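Local coordinates for protein oxalate biosynthetic component 1 (Burkholderia thailandensis, PDB 5IKY) that produces oxalate in quorum sensing-dependent oxalogenesis, as a bifunctional enzyme that joins an alpha/beta-fold serine hydrolase to an additional lyase activity, at residues P113-N118 and F139-T144; D555-A560 and Y723-E728; E732-S737 and T846-S851. One frame throughout, in Å; residues are numbered along the deposited sequence.

Contact 1 (P113-N118 and F139-T144)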
# COMPACT_ATOMS: atom_id res chain seq x y z
N PRO A 113 4.90 -32.57 10.02
CA PRO A 113 5.03 -32.72 11.47
C PRO A 113 4.10 -31.77 12.21
O PRO A 113 4.10 -30.57 11.91
CB PRO A 113 6.50 -32.38 11.73
CG PRO A 113 7.19 -32.74 10.47
CD PRO A 113 6.21 -32.43 9.36
N LEU A 114 3.32 -32.28 13.15
CA LEU A 114 2.35 -31.47 13.86
C LEU A 114 2.34 -31.77 15.35
O LEU A 114 2.08 -32.89 15.77
CB LEU A 114 0.95 -31.68 13.28
CG LEU A 114 -0.19 -30.95 13.99
CD1 LEU A 114 -0.15 -29.47 13.67
CD2 LEU A 114 -1.54 -31.55 13.61
N ILE A 115 2.65 -30.75 16.14
CA ILE A 115 2.50 -30.83 17.59
C ILE A 115 1.23 -30.07 17.98
O ILE A 115 1.21 -28.84 17.98
CB ILE A 115 3.72 -30.25 18.32
CG1 ILE A 115 4.98 -31.01 17.91
CG2 ILE A 115 3.52 -30.31 19.83
CD1 ILE A 115 6.24 -30.52 18.58
N THR A 116 0.18 -30.82 18.29
CA THR A 116 -1.14 -30.24 18.52
C THR A 116 -1.18 -29.35 19.76
O THR A 116 -0.39 -29.52 20.69
CB THR A 116 -2.21 -31.33 18.67
OG1 THR A 116 -1.83 -32.24 19.70
CG2 THR A 116 -2.37 -32.10 17.36
N ARG A 117 -2.12 -28.41 19.75
CA ARG A 117 -2.34 -27.51 20.87
C ARG A 117 -2.68 -28.29 22.14
O ARG A 117 -2.24 -27.95 23.24
CB ARG A 117 -3.44 -26.51 20.54
CG ARG A 117 -3.97 -25.71 21.72
CD ARG A 117 -4.39 -24.32 21.28
NE ARG A 117 -5.05 -23.58 22.35
CZ ARG A 117 -4.42 -23.02 23.37
NH1 ARG A 117 -5.10 -22.37 24.30
NH2 ARG A 117 -3.10 -23.13 23.48
N ASN A 118 -3.46 -29.36 21.98
CA ASN A 118 -3.83 -30.21 23.10
C ASN A 118 -2.62 -30.89 23.73
O ASN A 118 -2.55 -31.05 24.95
CB ASN A 118 -4.84 -31.27 22.66
CG ASN A 118 -6.24 -30.70 22.52
OD1 ASN A 118 -6.68 -29.88 23.32
ND2 ASN A 118 -6.96 -31.14 21.49
N PHE A 139 13.24 -22.07 14.97
CA PHE A 139 13.77 -23.04 14.01
C PHE A 139 12.98 -23.07 12.71
O PHE A 139 13.34 -23.79 11.78
CB PHE A 139 13.79 -24.43 14.63
CG PHE A 139 14.92 -24.64 15.61
CD1 PHE A 139 15.95 -23.73 15.70
CD2 PHE A 139 14.95 -25.77 16.42
CE1 PHE A 139 16.99 -23.92 16.59
CE2 PHE A 139 15.98 -25.97 17.31
CZ PHE A 139 17.01 -25.04 17.40
N GLY A 140 11.89 -22.31 12.65
CA GLY A 140 11.10 -22.24 11.43
C GLY A 140 9.74 -22.92 11.50
O GLY A 140 8.99 -22.90 10.51
N TRP A 141 9.42 -23.52 12.64
CA TRP A 141 8.07 -24.05 12.85
C TRP A 141 7.09 -22.88 12.90
O TRP A 141 7.47 -21.77 13.29
CB TRP A 141 7.98 -24.86 14.14
CG TRP A 141 8.72 -26.17 14.13
CD1 TRP A 141 10.07 -26.34 13.98
CD2 TRP A 141 8.16 -27.47 14.29
NE1 TRP A 141 10.38 -27.68 14.03
CE2 TRP A 141 9.23 -28.40 14.22
CE3 TRP A 141 6.87 -27.96 14.48
CZ2 TRP A 141 9.03 -29.77 14.34
CZ3 TRP A 141 6.67 -29.33 14.59
CH2 TRP A 141 7.75 -30.22 14.52
N THR A 142 5.85 -23.11 12.51
CA THR A 142 4.85 -22.05 12.55
C THR A 142 3.64 -22.44 13.38
O THR A 142 3.38 -23.62 13.62
CB THR A 142 4.38 -21.67 11.13
OG1 THR A 142 3.86 -22.83 10.46
CG2 THR A 142 5.54 -21.10 10.32
N ALA A 143 2.89 -21.43 13.81
CA ALA A 143 1.67 -21.65 14.57
C ALA A 143 0.46 -21.70 13.65
O ALA A 143 0.30 -20.86 12.77
CB ALA A 143 1.50 -20.55 15.61
N THR A 144 -0.39 -22.70 13.85
CA THR A 144 -1.61 -22.82 13.07
C THR A 144 -2.69 -21.94 13.68
O THR A 144 -2.53 -21.41 14.78
CB THR A 144 -2.11 -24.28 13.02
OG1 THR A 144 -2.56 -24.68 14.31
CG2 THR A 144 -0.99 -25.21 12.56
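Apolar contact dominates here, with Pro113 and Ile115 both meeting the benzene part of the Trp141 indole. Pro113 brings CB to within 3.7 Å of Trp141 CH2, the shortest approach between the segments. Ile115 comes from farther along its strand: its CG1 lies 4.1 Å from Trp141 CZ3 and the CD1 methyl is almost as near, the two side chains crossing at about a right angle. CG1 of Ile115 stands beside the backbone N (chi1 -59°) and chi2 is fully extended, which carries the longer branch out to the ring. Both residues approach the indole obliquely. A second, looser touch joins methyl groups at the margin, where Leu114 CD1 and Thr144 CG2 are 4.5 Å apart.

No hydrogen bond crosses between the segments. Their polar groups are served from nearby instead: Trp141 NE1 is bonded to Thr158 OG1, which probably helps hold the pyrrole side of the indole in place, and Thr144 OG1 is bonded to the backbone N of Ser148.

The backbone explains this division. Strands 114-115 and 142-143 are the outer strands of a three-stranded antiparallel sheet with strand 149-150 in the middle, and even the closest pair of alpha carbons, Pro113 CA and Trp141 CA, is 9.3 Å apart. Gly140, with its positive phi of 109°, ends helix 126-138 in a Schellman motif just before Trp141. Ile115 and Trp141 also touch Leu136 of that helix.

The indole thus bridges the gap between the start of strand 142-143 and strand 114-115, touching Leu149 of the middle strand as well. Its pyrrole N-H is hydrogen-bonded and its benzene end lies against Pro113 and Ile115; cohesion across the contact is apolar, with no polar pairing.

Contact 2 (D555-A560 and Y723-E728)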
# COMPACT_ATOMS: atom_id res chain seq x y z
N ASP A 555 -6.58 31.34 -20.82
CA ASP A 555 -5.38 32.17 -20.85
C ASP A 555 -5.03 32.68 -19.46
O ASP A 555 -3.86 32.71 -19.08
CB ASP A 555 -5.57 33.35 -21.81
CG ASP A 555 -5.46 32.93 -23.26
OD1 ASP A 555 -4.87 31.86 -23.53
OD2 ASP A 555 -5.95 33.68 -24.14
N THR A 556 -6.05 33.08 -18.70
CA THR A 556 -5.85 33.57 -17.34
C THR A 556 -5.35 32.44 -16.44
O THR A 556 -4.42 32.63 -15.65
CB THR A 556 -7.14 34.16 -16.76
OG1 THR A 556 -7.61 35.22 -17.60
CG2 THR A 556 -6.90 34.71 -15.36
N ILE A 557 -5.95 31.27 -16.57
CA ILE A 557 -5.55 30.10 -15.80
C ILE A 557 -4.11 29.71 -16.13
O ILE A 557 -3.30 29.48 -15.23
CB ILE A 557 -6.47 28.90 -16.08
CG1 ILE A 557 -7.91 29.24 -15.69
CG2 ILE A 557 -5.99 27.67 -15.32
CD1 ILE A 557 -8.91 28.14 -16.01
N LEU A 558 -3.79 29.63 -17.42
CA LEU A 558 -2.45 29.31 -17.87
C LEU A 558 -1.43 30.34 -17.39
O LEU A 558 -0.30 30.00 -17.06
CB LEU A 558 -2.40 29.20 -19.39
CG LEU A 558 -3.03 27.94 -19.99
CD1 LEU A 558 -3.02 28.01 -21.51
CD2 LEU A 558 -2.29 26.70 -19.50
N ASP A 559 -1.86 31.60 -17.36
CA ASP A 559 -0.99 32.69 -16.92
C ASP A 559 -0.62 32.55 -15.45
O ASP A 559 0.51 32.84 -15.05
CB ASP A 559 -1.67 34.04 -17.17
CG ASP A 559 -0.75 35.21 -16.94
OD1 ASP A 559 0.17 35.41 -17.76
OD2 ASP A 559 -0.95 35.94 -15.95
N ALA A 560 -1.57 32.09 -14.64
CA ALA A 560 -1.34 31.94 -13.21
C ALA A 560 -0.44 30.74 -12.89
O ALA A 560 0.17 30.68 -11.83
CB ALA A 560 -2.67 31.80 -12.48
N TYR A 723 -8.69 21.31 -15.96
CA TYR A 723 -9.31 20.67 -17.12
C TYR A 723 -9.95 21.70 -18.04
O TYR A 723 -10.10 21.45 -19.24
CB TYR A 723 -10.35 19.64 -16.68
CG TYR A 723 -9.75 18.28 -16.41
CD1 TYR A 723 -9.15 17.56 -17.44
CD2 TYR A 723 -9.77 17.72 -15.14
CE1 TYR A 723 -8.59 16.32 -17.21
CE2 TYR A 723 -9.22 16.47 -14.90
CZ TYR A 723 -8.63 15.77 -15.94
OH TYR A 723 -8.08 14.54 -15.71
N HIS A 724 -10.33 22.85 -17.49
CA HIS A 724 -10.85 23.95 -18.29
C HIS A 724 -9.79 24.41 -19.29
O HIS A 724 -10.06 24.52 -20.49
CB HIS A 724 -11.28 25.11 -17.39
CG HIS A 724 -11.95 26.23 -18.13
ND1 HIS A 724 -11.29 27.06 -19.00
CD2 HIS A 724 -13.24 26.66 -18.11
CE1 HIS A 724 -12.13 27.95 -19.49
NE2 HIS A 724 -13.32 27.73 -18.96
N ALA A 725 -8.59 24.68 -18.79
CA ALA A 725 -7.48 25.09 -19.64
C ALA A 725 -7.06 23.95 -20.56
O ALA A 725 -6.68 24.16 -21.70
CB ALA A 725 -6.31 25.55 -18.79
N LEU A 726 -7.15 22.72 -20.04
CA LEU A 726 -6.78 21.54 -20.80
C LEU A 726 -7.75 21.32 -21.95
O LEU A 726 -7.36 20.88 -23.03
CB LEU A 726 -6.74 20.31 -19.88
CG LEU A 726 -5.79 19.16 -20.25
CD1 LEU A 726 -5.46 18.34 -19.01
CD2 LEU A 726 -6.39 18.27 -21.33
N ARG A 727 -9.02 21.63 -21.71
CA ARG A 727 -10.04 21.51 -22.75
C ARG A 727 -9.77 22.49 -23.89
O ARG A 727 -9.80 22.11 -25.06
CB ARG A 727 -11.44 21.77 -22.17
CG ARG A 727 -12.55 21.76 -23.21
CD ARG A 727 -13.73 22.61 -22.76
NE ARG A 727 -13.29 23.89 -22.23
CZ ARG A 727 -12.87 24.91 -22.98
NH1 ARG A 727 -12.49 26.04 -22.40
NH2 ARG A 727 -12.83 24.80 -24.30
N GLU A 728 -9.49 23.74 -23.53
CA GLU A 728 -9.22 24.79 -24.49
C GLU A 728 -8.04 24.46 -25.40
O GLU A 728 -8.11 24.61 -26.62
CB GLU A 728 -8.96 26.11 -23.77
CG GLU A 728 -8.41 27.22 -24.66
CD GLU A 728 -9.49 28.15 -25.15
OE1 GLU A 728 -10.69 27.83 -24.98
OE2 GLU A 728 -9.15 29.21 -25.71
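The 2.7 Å backbone bond from Arg727 N to Tyr723 O lies in the turn of helix 715-734 whose side facing helix 554-560, with His724 and Ala725, meets Ile557 and Leu558. The two axes pass 9.2 Å apart at a signed crossing angle of -116°. Near the crossing, Ile557 uses both branches, one on each of two successive residues. CG2 rests 4.1 Å from Ala725 CB, while CD1, at the end of the extended branch, sits 4.0 Å from His724 ND1 and nearly as close to His724 CB. Leu558 closes on the same small methyl, its CG 4.2 Å from Ala725 CB, so a single alanine is shared by two branched residues.

With CG anti to the backbone N (chi1 -174°), the imidazole of His724 meets Ile557 CD1 obliquely; Arg727 NH1 of the same helix lies 3.5 Å above its plane, offset toward the rim. The ring also meets that of His854 edge-to-face. Leu687 of helix 682-690 adds to the apolar cluster by touching both Leu558 and Ala725.

No hydrogen bond crosses between the two segments. Oblique helix-helix packing of aliphatic side chains against an alanine and a histidine is consistent with the mainly helical cap domain in which both segments lie.

Contact 3 (E732-S737 and T846-S851)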
# COMPACT_ATOMS: atom_id res chain seq x y z
N GLU A 732 -8.17 23.24 -29.62
CA GLU A 732 -7.43 23.97 -30.63
C GLU A 732 -6.56 23.02 -31.45
O GLU A 732 -6.40 23.18 -32.66
CB GLU A 732 -6.58 25.07 -29.99
CG GLU A 732 -5.24 25.32 -30.66
CD GLU A 732 -4.46 26.43 -29.99
OE1 GLU A 732 -4.55 26.56 -28.75
OE2 GLU A 732 -3.76 27.19 -30.71
N LEU A 733 -6.03 22.00 -30.78
CA LEU A 733 -5.20 21.00 -31.43
C LEU A 733 -6.05 20.05 -32.28
O LEU A 733 -5.55 19.43 -33.22
CB LEU A 733 -4.40 20.21 -30.39
CG LEU A 733 -2.99 19.77 -30.78
CD1 LEU A 733 -2.14 20.98 -31.15
CD2 LEU A 733 -2.35 18.99 -29.65
N ARG A 734 -7.33 19.94 -31.93
CA ARG A 734 -8.24 19.04 -32.64
C ARG A 734 -8.80 19.70 -33.89
O ARG A 734 -9.14 19.03 -34.87
CB ARG A 734 -9.38 18.61 -31.71
CG ARG A 734 -10.16 17.40 -32.22
CD ARG A 734 -11.38 17.11 -31.35
NE ARG A 734 -11.95 15.80 -31.65
CZ ARG A 734 -12.77 15.56 -32.67
NH1 ARG A 734 -13.12 16.54 -33.49
NH2 ARG A 734 -13.24 14.33 -32.86
N ASP A 735 -8.90 21.03 -33.86
CA ASP A 735 -9.45 21.79 -34.97
C ASP A 735 -8.47 21.87 -36.15
O ASP A 735 -8.85 22.26 -37.25
CB ASP A 735 -9.82 23.20 -34.51
CG ASP A 735 -10.95 23.19 -33.50
OD1 ASP A 735 -11.33 22.10 -33.04
OD2 ASP A 735 -11.46 24.29 -33.16
N ARG A 736 -7.22 21.49 -35.91
CA ARG A 736 -6.21 21.49 -36.96
C ARG A 736 -5.90 20.08 -37.44
O ARG A 736 -4.93 19.86 -38.15
CB ARG A 736 -4.92 22.15 -36.47
CG ARG A 736 -5.08 23.54 -35.88
CD ARG A 736 -3.74 24.24 -35.81
NE ARG A 736 -2.66 23.33 -35.46
CZ ARG A 736 -2.15 23.19 -34.24
NH1 ARG A 736 -2.62 23.92 -33.24
NH2 ARG A 736 -1.17 22.33 -34.02
N SER A 737 -6.74 19.12 -37.04
CA SER A 737 -6.52 17.73 -37.41
C SER A 737 -7.64 17.20 -38.29
O SER A 737 -8.67 17.85 -38.46
CB SER A 737 -6.38 16.86 -36.16
OG SER A 737 -7.62 16.77 -35.46
N THR A 846 -16.69 21.57 -30.08
CA THR A 846 -16.70 20.12 -30.01
C THR A 846 -16.63 19.64 -28.55
O THR A 846 -15.93 20.23 -27.73
CB THR A 846 -15.52 19.51 -30.80
OG1 THR A 846 -15.55 19.99 -32.15
CG2 THR A 846 -15.59 17.99 -30.81
N VAL A 847 -17.39 18.59 -28.24
CA VAL A 847 -17.38 18.02 -26.90
C VAL A 847 -16.35 16.90 -26.79
O VAL A 847 -16.48 15.86 -27.43
CB VAL A 847 -18.77 17.47 -26.51
CG1 VAL A 847 -18.70 16.77 -25.16
CG2 VAL A 847 -19.80 18.58 -26.50
N ILE A 848 -15.32 17.13 -25.98
CA ILE A 848 -14.28 16.13 -25.76
C ILE A 848 -14.25 15.68 -24.31
O ILE A 848 -15.05 16.13 -23.49
CB ILE A 848 -12.89 16.65 -26.16
CG1 ILE A 848 -12.59 17.97 -25.44
CG2 ILE A 848 -12.80 16.83 -27.67
CD1 ILE A 848 -11.21 18.53 -25.74
N GLU A 849 -13.31 14.79 -23.99
CA GLU A 849 -13.22 14.21 -22.66
C GLU A 849 -13.01 15.27 -21.58
O GLU A 849 -13.65 15.22 -20.52
CB GLU A 849 -12.08 13.18 -22.61
CG GLU A 849 -11.53 12.94 -21.22
CD GLU A 849 -10.16 12.29 -21.22
OE1 GLU A 849 -9.15 13.02 -21.34
OE2 GLU A 849 -10.09 11.05 -21.11
N ALA A 850 -12.14 16.23 -21.85
CA ALA A 850 -11.85 17.30 -20.89
C ALA A 850 -13.08 18.15 -20.60
O ALA A 850 -13.22 18.70 -19.51
CB ALA A 850 -10.71 18.17 -21.40
N SER A 851 -13.97 18.25 -21.59
CA SER A 851 -15.22 18.99 -21.41
C SER A 851 -16.08 18.34 -20.33
O SER A 851 -16.65 19.02 -19.48
CB SER A 851 -16.00 19.06 -22.73
OG SER A 851 -15.18 19.50 -23.80
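This is a buried interface contact in which an arginine near the C-terminal part of helix 715-734 lies against the residues leading into helix 849-860. Arg734 supplies one whole side of it. The chain runs extended from CG to NE, starting with CG anti to the backbone N (chi1 -165°), and so reaches the side chains of Thr846 and Ile848. Thr846 places its CG2 methyl over one face of the guanidinium, 3.9 Å from Arg734 NH1. Farther back, Ile848 CG2 packs 4.0 Å from Arg734 CD as the two side chains slide past each other in opposite directions.

The polar end of Arg734 is paired elsewhere, NE in a salt bridge with Asp615 and NH2 with the carbonyl of Ser740, which should hold the guanidinium in its orientation against the methyl. The backbone N of Ser737 closes a type I beta turn on Arg734 O, and Ser737 OG reaches the same oxygen at 2.8 Å from the same face of its plane. In the other segment, Ile848 N donates to Ser851 OG at 3.2 Å.

That last bond is one half of a capping box at the start of helix 849-860, beside the last part of helix 715-734, where the cap region meets the alpha/beta-hydrolase region.

Overall arrangement
Contact 1 comes first along the chain and belongs to the N-terminal domain, on the opposite side of the chain's centre from the other two. Its centre is 64 Å from that of contact 2 and 65 Å from that of contact 3, with no touch. Contacts 2 and 3 follow in series, their centres 14 Å apart, and share helix 715-734. That helix packs on helix 554-560 in contact 2 and meets the start of helix 849-860 in contact 3. Arg727 connects them directly, its CG lying 3.5 Å from Ser851 OG. One long helix therefore links the cap to the hydrolase region, remote from the N-terminal sheet.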